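DNA protection during starvation protein (Mycobacterium smegmatis, PDB 2YW6) probably protects DNA from oxidative damage by oxidising Fe(2+) with hydrogen peroxide and storing the iron as a ferric mineral inside a hollow shell of twelve subunits. Local coordinates at residues 15-20 with 129-134; 22-27 with 66-71; 48-53 with 153-158; 93-98 with 107-112. All blocks are in the same frame, centred on the assembly; numbering follows the deposited sequence.

Interaction 1: residues 15-20 with 129-134; sequences SDVADL and DLDLVS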
loop_
_atom_site.group_PDB
_atom_site.type_symbol
_atom_site.label_atom_id
_atom_site.label_comp_id
_atom_site.label_asym_id
_atom_site.label_seq_id
_atom_site.Cartn_x
_atom_site.Cartn_y
_atom_site.Cartn_z
ATOM N N SER B 15 -40.491 -14.876 2.673
ATOM C CA SER B 15 -41.110 -14.194 1.545
ATOM C C SER B 15 -41.399 -12.747 1.939
ATOM O O SER B 15 -41.050 -11.817 1.217
ATOM C CB SER B 15 -42.413 -14.895 1.157
ATOM O OG SER B 15 -43.034 -14.242 0.066
ATOM N N ASP B 16 -42.028 -12.576 3.099
ATOM C CA ASP B 16 -42.383 -11.258 3.625
ATOM C C ASP B 16 -41.154 -10.382 3.860
ATOM O O ASP B 16 -41.163 -9.187 3.566
ATOM C CB ASP B 16 -43.166 -11.413 4.939
ATOM C CG ASP B 16 -44.510 -12.097 4.744
ATOM O OD1 ASP B 16 -45.328 -11.583 3.957
ATOM O OD2 ASP B 16 -44.750 -13.147 5.380
ATOM N N VAL B 17 -40.102 -10.972 4.412
ATOM C CA VAL B 17 -38.879 -10.230 4.664
ATOM C C VAL B 17 -38.295 -9.801 3.315
ATOM O O VAL B 17 -37.884 -8.649 3.130
ATOM C CB VAL B 17 -37.841 -11.100 5.390
ATOM C CG1 VAL B 17 -36.618 -10.272 5.730
ATOM C CG2 VAL B 17 -38.446 -11.700 6.642
ATOM N N ALA B 18 -38.271 -10.747 2.377
ATOM C CA ALA B 18 -37.736 -10.505 1.041
ATOM C C ALA B 18 -38.415 -9.296 0.397
ATOM O O ALA B 18 -37.765 -8.513 -0.301
ATOM C CB ALA B 18 -37.904 -11.765 0.160
ATOM N N ASP B 19 -39.711 -9.136 0.641
ATOM C CA ASP B 19 -40.446 -8.002 0.094
ATOM C C ASP B 19 -39.991 -6.700 0.751
ATOM O O ASP B 19 -39.738 -5.705 0.064
ATOM C CB ASP B 19 -41.943 -8.202 0.294
ATOM C CG ASP B 19 -42.482 -9.331 -0.545
ATOM O OD1 ASP B 19 -43.703 -9.564 -0.525
ATOM O OD2 ASP B 19 -41.675 -9.989 -1.232
ATOM N N LEU B 20 -39.891 -6.714 2.079
ATOM C CA LEU B 20 -39.440 -5.545 2.819
ATOM C C LEU B 20 -38.108 -5.075 2.264
ATOM O O LEU B 20 -37.896 -3.875 2.079
ATOM C CB LEU B 20 -39.245 -5.879 4.291
ATOM C CG LEU B 20 -40.405 -5.732 5.260
ATOM C CD1 LEU B 20 -39.898 -6.015 6.676
ATOM C CD2 LEU B 20 -40.962 -4.335 5.180
ATOM N N ASP B 129 -39.472 -9.813 14.436
ATOM C CA ASP B 129 -39.943 -11.175 14.623
ATOM C C ASP B 129 -39.987 -11.986 13.334
ATOM O O ASP B 129 -40.711 -12.978 13.236
ATOM C CB ASP B 129 -41.321 -11.151 15.283
ATOM C CG ASP B 129 -41.303 -10.448 16.622
ATOM O OD1 ASP B 129 -40.522 -10.867 17.501
ATOM O OD2 ASP B 129 -42.066 -9.475 16.795
ATOM N N LEU B 130 -39.199 -11.564 12.351
ATOM C CA LEU B 130 -39.147 -12.250 11.068
ATOM C C LEU B 130 -37.755 -12.765 10.756
ATOM O O LEU B 130 -37.581 -13.925 10.390
ATOM C CB LEU B 130 -39.595 -11.313 9.946
ATOM C CG LEU B 130 -41.062 -10.901 9.941
ATOM C CD1 LEU B 130 -41.272 -9.820 8.896
ATOM C CD2 LEU B 130 -41.940 -12.116 9.653
ATOM N N ASP B 131 -36.762 -11.893 10.909
ATOM C CA ASP B 131 -35.377 -12.246 10.606
ATOM C C ASP B 131 -34.407 -11.298 11.314
ATOM O O ASP B 131 -34.236 -10.141 10.898
ATOM C CB ASP B 131 -35.152 -12.160 9.094
ATOM C CG ASP B 131 -33.781 -12.641 8.673
ATOM O OD1 ASP B 131 -32.821 -12.519 9.461
ATOM O OD2 ASP B 131 -33.654 -13.132 7.535
ATOM N N LEU B 132 -33.777 -11.781 12.378
ATOM C CA LEU B 132 -32.823 -10.955 13.106
ATOM C C LEU B 132 -31.638 -10.535 12.234
ATOM O O LEU B 132 -31.175 -9.400 12.325
ATOM C CB LEU B 132 -32.294 -11.688 14.346
ATOM C CG LEU B 132 -33.273 -11.833 15.507
ATOM C CD1 LEU B 132 -32.578 -12.505 16.678
ATOM C CD2 LEU B 132 -33.789 -10.452 15.899
ATOM N N VAL B 133 -31.142 -11.452 11.404
ATOM C CA VAL B 133 -30.001 -11.163 10.536
ATOM C C VAL B 133 -30.291 -10.003 9.590
ATOM O O VAL B 133 -29.554 -9.017 9.549
ATOM C CB VAL B 133 -29.599 -12.406 9.714
ATOM C CG1 VAL B 133 -28.433 -12.067 8.784
ATOM C CG2 VAL B 133 -29.224 -13.533 10.655
ATOM N N SER B 134 -31.370 -10.126 8.830
ATOM C CA SER B 134 -31.765 -9.072 7.912
ATOM C C SER B 134 -31.996 -7.767 8.668
ATOM O O SER B 134 -31.761 -6.694 8.127
ATOM C CB SER B 134 -33.037 -9.477 7.179
ATOM O OG SER B 134 -32.807 -10.681 6.476
#
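Val-17 of helix 12-41 packs against Leu-130 and Asp-131, the residues that lead into helix 132-155 at one end of the ferritin-like four-helix bundle. The close part of the contact is this valine, whose two methyls divide the work. CG2 lies 3.5 Å from CB of Leu-130, the two side chains passing alongside each other and pointing opposite ways. CG1, anti to the backbone N (chi1 -176°), turns to Ser-134, 3.9 Å from its OG, and passes CB of Asp-131 at 4.1 Å. A compact beta-branched residue thus presents one methyl to the loop and the other to the first turn of the helix; Leu-75 and Leu-127 of the same chain also pack on it. Toward the surface the fit loosens at Leu-130, which is partly exposed. Asp-131 is buried but well matched to its place. It is the N-cap of helix 132-155 and also forms a salt bridge with Arg-71, whose NE hydrogen-bonds to Ser-134 OG; a weak bond further links that hydroxyl to Asp-131 OD2. In the capping bond, Ser-134 N reaches Asp-131 OD1 at 2.9 Å, nearly straight at 165° but from above the carboxylate plane.

Interaction 2: residues 22-27 with 66-71; sequences QKQLST and DEVAER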
loop_
_atom_site.group_PDB
_atom_site.type_symbol
_atom_site.label_atom_id
_atom_site.label_comp_id
_atom_site.label_asym_id
_atom_site.label_seq_id
_atom_site.Cartn_x
_atom_site.Cartn_y
_atom_site.Cartn_z
ATOM N N GLN B 22 -36.804 -5.598 -0.767
ATOM C CA GLN B 22 -36.916 -5.071 -2.121
ATOM C C GLN B 22 -37.234 -3.581 -2.065
ATOM O O GLN B 22 -36.690 -2.791 -2.841
ATOM C CB GLN B 22 -38.011 -5.798 -2.892
ATOM C CG GLN B 22 -38.208 -5.263 -4.288
ATOM C CD GLN B 22 -36.971 -5.442 -5.143
ATOM O OE1 GLN B 22 -36.489 -6.563 -5.315
ATOM N NE2 GLN B 22 -36.452 -4.342 -5.684
ATOM N N LYS B 23 -38.138 -3.206 -1.164
ATOM C CA LYS B 23 -38.498 -1.802 -0.987
ATOM C C LYS B 23 -37.208 -1.045 -0.686
ATOM O O LYS B 23 -36.911 -0.022 -1.299
ATOM C CB LYS B 23 -39.455 -1.619 0.205
ATOM C CG LYS B 23 -40.933 -1.696 -0.110
ATOM C CD LYS B 23 -41.351 -3.095 -0.462
ATOM C CE LYS B 23 -42.860 -3.188 -0.606
ATOM N NZ LYS B 23 -43.309 -4.608 -0.711
ATOM N N GLN B 24 -36.456 -1.562 0.281
ATOM C CA GLN B 24 -35.208 -0.944 0.687
ATOM C C GLN B 24 -34.241 -0.861 -0.495
ATOM O O GLN B 24 -33.584 0.163 -0.697
ATOM C CB GLN B 24 -34.583 -1.743 1.834
ATOM C CG GLN B 24 -33.544 -0.962 2.630
ATOM C CD GLN B 24 -34.153 0.093 3.554
ATOM O OE1 GLN B 24 -35.331 0.450 3.430
ATOM N NE2 GLN B 24 -33.344 0.600 4.478
ATOM N N LEU B 25 -34.166 -1.935 -1.273
ATOM C CA LEU B 25 -33.285 -1.985 -2.428
ATOM C C LEU B 25 -33.558 -0.834 -3.408
ATOM O O LEU B 25 -32.626 -0.166 -3.870
ATOM C CB LEU B 25 -33.456 -3.321 -3.155
ATOM C CG LEU B 25 -32.316 -3.909 -3.999
ATOM C CD1 LEU B 25 -32.911 -4.620 -5.196
ATOM C CD2 LEU B 25 -31.351 -2.831 -4.468
ATOM N N SER B 26 -34.826 -0.606 -3.732
ATOM C CA SER B 26 -35.177 0.458 -4.662
ATOM C C SER B 26 -34.880 1.839 -4.083
ATOM O O SER B 26 -34.485 2.752 -4.813
ATOM C CB SER B 26 -36.653 0.355 -5.053
ATOM O OG SER B 26 -36.937 -0.939 -5.556
ATOM N N THR B 27 -35.070 1.993 -2.776
ATOM C CA THR B 27 -34.800 3.268 -2.113
ATOM C C THR B 27 -33.314 3.596 -2.181
ATOM O O THR B 27 -32.938 4.753 -2.387
ATOM C CB THR B 27 -35.217 3.244 -0.633
ATOM O OG1 THR B 27 -36.643 3.249 -0.544
ATOM C CG2 THR B 27 -34.654 4.458 0.106
ATOM N N ASP B 66 -25.963 -3.604 -2.737
ATOM C CA ASP B 66 -25.439 -4.937 -3.006
ATOM C C ASP B 66 -25.826 -5.892 -1.889
ATOM O O ASP B 66 -26.317 -6.985 -2.158
ATOM C CB ASP B 66 -23.924 -4.898 -3.170
ATOM C CG ASP B 66 -23.511 -4.383 -4.522
ATOM O OD1 ASP B 66 -22.295 -4.330 -4.808
ATOM O OD2 ASP B 66 -24.409 -4.028 -5.306
ATOM N N GLU B 67 -25.599 -5.467 -0.644
ATOM C CA GLU B 67 -25.932 -6.254 0.552
ATOM C C GLU B 67 -27.421 -6.612 0.546
ATOM O O GLU B 67 -27.793 -7.784 0.541
ATOM C CB GLU B 67 -25.584 -5.450 1.816
ATOM C CG GLU B 67 -24.109 -5.513 2.190
ATOM C CD GLU B 67 -23.609 -4.325 3.012
ATOM O OE1 GLU B 67 -24.320 -3.847 3.922
ATOM O OE2 GLU B 67 -22.475 -3.877 2.747
ATOM N N VAL B 68 -28.271 -5.591 0.535
ATOM C CA VAL B 68 -29.701 -5.816 0.513
ATOM C C VAL B 68 -30.095 -6.753 -0.634
ATOM O O VAL B 68 -30.870 -7.688 -0.431
ATOM C CB VAL B 68 -30.455 -4.475 0.402
ATOM C CG1 VAL B 68 -31.922 -4.704 0.169
ATOM C CG2 VAL B 68 -30.283 -3.699 1.692
ATOM N N ALA B 69 -29.545 -6.520 -1.826
ATOM C CA ALA B 69 -29.864 -7.355 -2.976
ATOM C C ALA B 69 -29.401 -8.789 -2.775
ATOM O O ALA B 69 -30.153 -9.729 -3.016
ATOM C CB ALA B 69 -29.247 -6.778 -4.238
ATOM N N GLU B 70 -28.168 -8.977 -2.337
ATOM C CA GLU B 70 -27.702 -10.335 -2.135
ATOM C C GLU B 70 -28.473 -11.054 -1.012
ATOM O O GLU B 70 -28.514 -12.284 -0.967
ATOM C CB GLU B 70 -26.198 -10.334 -1.876
ATOM C CG GLU B 70 -25.446 -9.618 -2.989
ATOM C CD GLU B 70 -24.029 -10.117 -3.186
ATOM O OE1 GLU B 70 -23.428 -10.637 -2.216
ATOM O OE2 GLU B 70 -23.511 -9.970 -4.315
ATOM N N ARG B 71 -29.100 -10.283 -0.127
ATOM C CA ARG B 71 -29.864 -10.863 0.971
ATOM C C ARG B 71 -31.224 -11.333 0.436
ATOM O O ARG B 71 -31.766 -12.341 0.886
ATOM C CB ARG B 71 -30.037 -9.832 2.099
ATOM C CG ARG B 71 -30.723 -10.361 3.364
ATOM C CD ARG B 71 -29.995 -11.580 3.935
ATOM N NE ARG B 71 -30.635 -12.105 5.143
ATOM C CZ ARG B 71 -30.309 -13.256 5.727
ATOM N NH1 ARG B 71 -29.343 -14.016 5.233
ATOM N NH2 ARG B 71 -30.949 -13.653 6.815
#
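Leu-25 and Val-68 meet where helices 12-41 and 47-75 come together, and their CA atoms, 6.0 Å apart, are the nearest pair. Val-68 points toward the other helix and touches segment 22-27 through CG1, which lies 3.8 Å from the backbone N of Leu-25 and 3.9 Å from its CB. Since CG1 stands anti to its own backbone N (chi1 171°), this methyl is the one set against the leucine; Leu-21 and Tyr-28 are further neighbours of the valine on helix 12-41. Beside it, CG of Leu-25 comes within 4.2 Å of CB of Ala-69, a methyl small enough to let the branched side chain lie over the helix surface. The third touch is made by the aliphatic root of Gln-24, its CB 4.3 Å from Val-68 CG1; the amide turns off to other partners, its NE2 hydrogen-bonded to the hydroxyls of Tyr-28 and Thr-120. The two segments run nearly antiparallel, at 152° with axes 9.1 Å apart, as neighbouring helices of the ferritin-like four-helix bundle. Val-68 and Ala-69, both small, suit this close packing against Leu-25. Helix 47-75 carries other chemistry elsewhere on its circumference. Asp-66, whose CB points away from segment 22-27, and Glu-70 are probably iron ligands, as in related Dps proteins, in the ferroxidase site formed between two subunits. Trp-40 of a neighbouring subunit packs on Leu-25, Asp-66 and Ala-69, while Lys-36 of that subunit forms a salt bridge with Asp-66 OD1 and its His-39 packs on Glu-70.

Interaction 3: residues 48-53 with 153-158; sequences IGVHEM and RAHLES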
loop_
_atom_site.group_PDB
_atom_site.type_symbol
_atom_site.label_atom_id
_atom_site.label_comp_id
_atom_site.label_asym_id
_atom_site.label_seq_id
_atom_site.Cartn_x
_atom_site.Cartn_y
_atom_site.Cartn_z
ATOM N N ILE B 48 -17.473 22.362 -2.652
ATOM C CA ILE B 48 -16.439 21.339 -2.582
ATOM C C ILE B 48 -16.716 20.473 -1.361
ATOM O O ILE B 48 -16.552 19.256 -1.406
ATOM C CB ILE B 48 -15.014 21.961 -2.468
ATOM C CG1 ILE B 48 -14.401 22.128 -3.854
ATOM C CG2 ILE B 48 -14.101 21.060 -1.655
ATOM C CD1 ILE B 48 -15.212 22.953 -4.769
ATOM N N GLY B 49 -17.138 21.116 -0.274
ATOM C CA GLY B 49 -17.441 20.400 0.951
ATOM C C GLY B 49 -18.592 19.436 0.740
ATOM O O GLY B 49 -18.617 18.346 1.320
ATOM N N VAL B 50 -19.544 19.838 -0.096
ATOM C CA VAL B 50 -20.693 19.004 -0.395
ATOM C C VAL B 50 -20.248 17.786 -1.216
ATOM O O VAL B 50 -20.712 16.667 -0.982
ATOM C CB VAL B 50 -21.763 19.802 -1.163
ATOM C CG1 VAL B 50 -22.997 18.940 -1.395
ATOM C CG2 VAL B 50 -22.129 21.048 -0.373
ATOM N N HIS B 51 -19.354 18.008 -2.175
ATOM C CA HIS B 51 -18.812 16.921 -2.996
ATOM C C HIS B 51 -18.130 15.936 -2.041
ATOM O O HIS B 51 -18.401 14.737 -2.045
ATOM C CB HIS B 51 -17.764 17.471 -3.968
ATOM C CG HIS B 51 -18.327 18.013 -5.239
ATOM N ND1 HIS B 51 -19.544 18.658 -5.303
ATOM C CD2 HIS B 51 -17.832 18.025 -6.498
ATOM C CE1 HIS B 51 -19.772 19.042 -6.543
ATOM N NE2 HIS B 51 -18.748 18.669 -7.290
ATOM N N GLU B 52 -17.236 16.483 -1.226
ATOM C CA GLU B 52 -16.484 15.728 -0.240
ATOM C C GLU B 52 -17.392 14.863 0.616
ATOM O O GLU B 52 -17.088 13.711 0.892
ATOM C CB GLU B 52 -15.735 16.684 0.687
ATOM C CG GLU B 52 -14.263 16.397 0.809
ATOM C CD GLU B 52 -13.457 17.253 -0.129
ATOM O OE1 GLU B 52 -13.302 18.458 0.168
ATOM O OE2 GLU B 52 -12.995 16.730 -1.167
ATOM N N MET B 53 -18.501 15.440 1.052
ATOM C CA MET B 53 -19.446 14.741 1.908
ATOM C C MET B 53 -20.260 13.660 1.180
ATOM O O MET B 53 -20.488 12.576 1.721
ATOM C CB MET B 53 -20.372 15.766 2.568
ATOM C CG MET B 53 -21.440 15.184 3.469
ATOM S SD MET B 53 -22.532 16.472 4.089
ATOM C CE MET B 53 -23.675 16.672 2.750
ATOM N N ARG B 153 -27.869 18.436 7.649
ATOM C CA ARG B 153 -28.536 19.418 8.506
ATOM C C ARG B 153 -27.553 20.443 9.070
ATOM O O ARG B 153 -27.888 21.628 9.208
ATOM C CB ARG B 153 -29.252 18.711 9.662
ATOM C CG ARG B 153 -30.323 17.769 9.191
ATOM C CD ARG B 153 -30.922 16.952 10.320
ATOM N NE ARG B 153 -32.234 16.448 9.930
ATOM C CZ ARG B 153 -33.008 15.684 10.693
ATOM N NH1 ARG B 153 -32.593 15.320 11.900
ATOM N NH2 ARG B 153 -34.211 15.302 10.257
ATOM N N ALA B 154 -26.349 19.973 9.401
ATOM C CA ALA B 154 -25.299 20.823 9.952
ATOM C C ALA B 154 -24.947 21.981 9.029
ATOM O O ALA B 154 -24.510 23.026 9.497
ATOM C CB ALA B 154 -24.048 19.991 10.250
ATOM N N HIS B 155 -25.119 21.804 7.721
ATOM C CA HIS B 155 -24.822 22.889 6.781
ATOM C C HIS B 155 -25.898 23.968 6.841
ATOM O O HIS B 155 -25.621 25.156 6.650
ATOM C CB HIS B 155 -24.796 22.407 5.333
ATOM C CG HIS B 155 -23.528 21.734 4.919
ATOM N ND1 HIS B 155 -23.274 20.402 5.173
ATOM C CD2 HIS B 155 -22.475 22.188 4.204
ATOM C CE1 HIS B 155 -22.119 20.068 4.628
ATOM N NE2 HIS B 155 -21.615 21.135 4.034
ATOM N N LEU B 156 -27.135 23.541 7.062
ATOM C CA LEU B 156 -28.257 24.461 7.103
ATOM C C LEU B 156 -28.401 25.146 8.462
ATOM O O LEU B 156 -29.453 25.702 8.772
ATOM C CB LEU B 156 -29.546 23.704 6.749
ATOM C CG LEU B 156 -29.539 22.883 5.455
ATOM C CD1 LEU B 156 -30.823 22.071 5.350
ATOM C CD2 LEU B 156 -29.395 23.800 4.263
ATOM N N GLU B 157 -27.351 25.106 9.272
ATOM C CA GLU B 157 -27.402 25.730 10.586
ATOM C C GLU B 157 -26.328 26.792 10.719
ATOM O O GLU B 157 -25.273 26.539 11.290
ATOM C CB GLU B 157 -27.223 24.680 11.681
ATOM C CG GLU B 157 -28.432 23.785 11.896
ATOM C CD GLU B 157 -28.206 22.764 12.994
ATOM O OE1 GLU B 157 -27.754 23.158 14.092
ATOM O OE2 GLU B 157 -28.484 21.568 12.764
ATOM N N SER B 158 -26.601 27.984 10.200
ATOM C CA SER B 158 -25.638 29.075 10.259
ATOM C C SER B 158 -25.608 29.773 11.614
ATOM O O SER B 158 -25.314 30.964 11.702
ATOM C CB SER B 158 -25.938 30.087 9.157
ATOM O OG SER B 158 -25.886 29.465 7.886
#
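Val-50 and His-155 have the nearest CA atoms, yet these are 9.1 Å apart, so side chains must bridge the gap between the start of helix 47-75 and the C-terminal part of helix 132-155. His-155 points across, and its imidazole does most of the touching. Met-53 runs past it on an extended chain that bends only at the thioether (chi3 83°), placing SD 3.7 Å from CE1 of His-155 and the terminal methyl CE 4.2 Å from the same carbon. The approach is oblique: SD lies 4.7 Å from the ring centroid, 71° off the ring normal. A long, flexible thioether is well suited to such a gap, since its polarisable sulfur can rest beside the ring carbon between the two nitrogens. This contact ties together two helices at one end of the ferritin-like bundle, away from the iron ligands. Val-50 adds a looser touch, with CG2 4.4 Å from His-155 NE2. Rotation of the ring is restrained from its own helix, because ND1 is hydrogen-bonded to the carbonyl oxygen of Phe-151. Phe-47 of a neighbouring subunit meets the imidazole edge to face, so the same histidine serves both the bundle and the subunit interface.

Interaction 4: residues 93-98 with 107-112; sequences DDYSVE and AALDLV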
loop_
_atom_site.group_PDB
_atom_site.type_symbol
_atom_site.label_atom_id
_atom_site.label_comp_id
_atom_site.label_asym_id
_atom_site.label_seq_id
_atom_site.Cartn_x
_atom_site.Cartn_y
_atom_site.Cartn_z
ATOM N N ASP B 93 -41.364 10.689 -4.908
ATOM C CA ASP B 93 -41.409 11.184 -6.282
ATOM C C ASP B 93 -40.127 11.009 -7.098
ATOM O O ASP B 93 -39.727 9.888 -7.400
ATOM C CB ASP B 93 -41.808 12.658 -6.253
ATOM C CG ASP B 93 -40.996 13.453 -5.250
ATOM O OD1 ASP B 93 -39.814 13.742 -5.533
ATOM O OD2 ASP B 93 -41.536 13.775 -4.169
ATOM N N ASP B 94 -39.504 12.123 -7.473
ATOM C CA ASP B 94 -38.265 12.105 -8.251
ATOM C C ASP B 94 -37.561 13.425 -7.979
ATOM O O ASP B 94 -38.114 14.487 -8.266
ATOM C CB ASP B 94 -38.580 11.946 -9.747
ATOM C CG ASP B 94 -37.325 11.806 -10.608
ATOM O OD1 ASP B 94 -36.637 12.821 -10.842
ATOM O OD2 ASP B 94 -37.024 10.673 -11.050
ATOM N N TYR B 95 -36.356 13.357 -7.410
ATOM C CA TYR B 95 -35.599 14.559 -7.068
ATOM C C TYR B 95 -35.715 15.558 -8.203
ATOM O O TYR B 95 -35.303 15.289 -9.324
ATOM C CB TYR B 95 -34.120 14.226 -6.805
ATOM C CG TYR B 95 -33.361 15.324 -6.070
ATOM C CD1 TYR B 95 -33.435 15.442 -4.674
ATOM C CD2 TYR B 95 -32.562 16.235 -6.766
ATOM C CE1 TYR B 95 -32.725 16.438 -3.990
ATOM C CE2 TYR B 95 -31.853 17.236 -6.090
ATOM C CZ TYR B 95 -31.935 17.320 -4.702
ATOM O OH TYR B 95 -31.184 18.253 -4.032
ATOM N N SER B 96 -36.266 16.724 -7.900
ATOM C CA SER B 96 -36.482 17.729 -8.921
ATOM C C SER B 96 -35.652 19.003 -8.851
ATOM O O SER B 96 -35.939 19.962 -9.568
ATOM C CB SER B 96 -37.973 18.076 -8.961
ATOM O OG SER B 96 -38.513 18.138 -7.650
ATOM N N VAL B 97 -34.632 19.034 -7.998
ATOM C CA VAL B 97 -33.786 20.221 -7.920
ATOM C C VAL B 97 -32.629 19.968 -8.873
ATOM O O VAL B 97 -31.992 18.915 -8.797
ATOM C CB VAL B 97 -33.205 20.441 -6.514
ATOM C CG1 VAL B 97 -32.405 21.728 -6.494
ATOM C CG2 VAL B 97 -34.317 20.475 -5.479
ATOM N N GLU B 98 -32.356 20.919 -9.762
ATOM C CA GLU B 98 -31.273 20.753 -10.726
ATOM C C GLU B 98 -30.071 21.627 -10.419
ATOM O O GLU B 98 -29.622 21.674 -9.279
ATOM C CB GLU B 98 -31.807 21.019 -12.125
ATOM C CG GLU B 98 -32.750 19.925 -12.583
ATOM C CD GLU B 98 -33.712 20.387 -13.652
ATOM O OE1 GLU B 98 -33.259 20.988 -14.650
ATOM O OE2 GLU B 98 -34.926 20.139 -13.495
ATOM N N ALA B 107 -31.355 21.175 1.646
ATOM C CA ALA B 107 -32.696 21.192 2.210
ATOM C C ALA B 107 -33.499 20.044 1.609
ATOM O O ALA B 107 -34.190 19.309 2.330
ATOM C CB ALA B 107 -33.376 22.532 1.909
ATOM N N ALA B 108 -33.394 19.894 0.286
ATOM C CA ALA B 108 -34.098 18.838 -0.440
ATOM C C ALA B 108 -33.618 17.464 0.023
ATOM O O ALA B 108 -34.436 16.573 0.254
ATOM C CB ALA B 108 -33.883 18.995 -1.964
ATOM N N LEU B 109 -32.298 17.304 0.162
ATOM C CA LEU B 109 -31.707 16.031 0.597
ATOM C C LEU B 109 -32.094 15.668 2.022
ATOM O O LEU B 109 -32.285 14.490 2.338
ATOM C CB LEU B 109 -30.176 16.065 0.492
ATOM C CG LEU B 109 -29.531 15.632 -0.825
ATOM C CD1 LEU B 109 -28.039 15.688 -0.652
ATOM C CD2 LEU B 109 -29.960 14.222 -1.201
ATOM N N ASP B 110 -32.183 16.677 2.884
ATOM C CA ASP B 110 -32.583 16.450 4.267
ATOM C C ASP B 110 -33.968 15.792 4.215
ATOM O O ASP B 110 -34.251 14.818 4.935
ATOM C CB ASP B 110 -32.672 17.785 5.012
ATOM C CG ASP B 110 -32.935 17.610 6.496
ATOM O OD1 ASP B 110 -33.397 18.573 7.136
ATOM O OD2 ASP B 110 -32.669 16.514 7.029
ATOM N N LEU B 111 -34.825 16.343 3.356
ATOM C CA LEU B 111 -36.183 15.841 3.174
ATOM C C LEU B 111 -36.141 14.397 2.688
ATOM O O LEU B 111 -36.842 13.535 3.222
ATOM C CB LEU B 111 -36.930 16.712 2.160
ATOM C CG LEU B 111 -38.159 17.515 2.610
ATOM C CD1 LEU B 111 -38.249 17.623 4.138
ATOM C CD2 LEU B 111 -38.082 18.898 1.957
ATOM N N VAL B 112 -35.321 14.140 1.670
ATOM C CA VAL B 112 -35.185 12.793 1.132
ATOM C C VAL B 112 -34.826 11.809 2.258
ATOM O O VAL B 112 -35.442 10.747 2.377
ATOM C CB VAL B 112 -34.105 12.739 0.018
ATOM C CG1 VAL B 112 -33.836 11.291 -0.385
ATOM C CG2 VAL B 112 -34.570 13.549 -1.187
#
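Tyr-95 lies against Ala-108, Leu-109 and Val-112, joining the loop before strand 100-101 to helix 102-127. From CB the side chain turns with CG anti to the backbone N (chi1 -164°), and this carries the ring in toward the helix. CD1 is the first atom to touch, 4.1 Å from CG2 of Val-112, which sits at the ring edge near its plane. CE1 comes within 3.5 Å of CB of Ala-108, a methyl that approaches obliquely, and has the backbone N of Leu-109 4.3 Å away at the ring edge. Next along, CZ is 3.8 Å and OH 3.5 Å from CB of Ala-108. The hydroxyl then finds its polar partner, a hydrogen bond with ND1 of His-105 one turn earlier on the helix. Val-97 approaches Ala-108 as well, its CG2 3.8 Å from CB, so one small methyl receives two loop side chains. The loop is part of the long connection, with helix 83-89, between the second and third bundle helices. Tyrosine suits this place: Val-112 and the closer Ala-108 methyl pack on its carbons and restrain ring rotation, while the hydroxyl's hydrogen bond fixes where the tip of this buried residue lies.

Overall arrangement
All four contacts lie within one ferritin-like bundle. Interactions 1 and 2 share helix 12-41, with centres 12 Å apart, and an arginine of interaction 2 reaches into interaction 1. Interactions 3 and 4 lie on the opposite side of the chain's centre, 15 Å from each other and joined by the Arg-153 to Asp-110 salt bridge. Helix 132-155 spans the distance between interactions 1 and 3, whose centres are 35 Å apart; helix 47-75 does so between 2 and 3. Along the chain, interaction 1 encloses 2 and 4, 2 closes before 4 opens, and 3 encloses 4 but crosses 1 and 2. Bundle ends and middle are thus tied together, and all four contacts adjoin other subunits of the dodecamer.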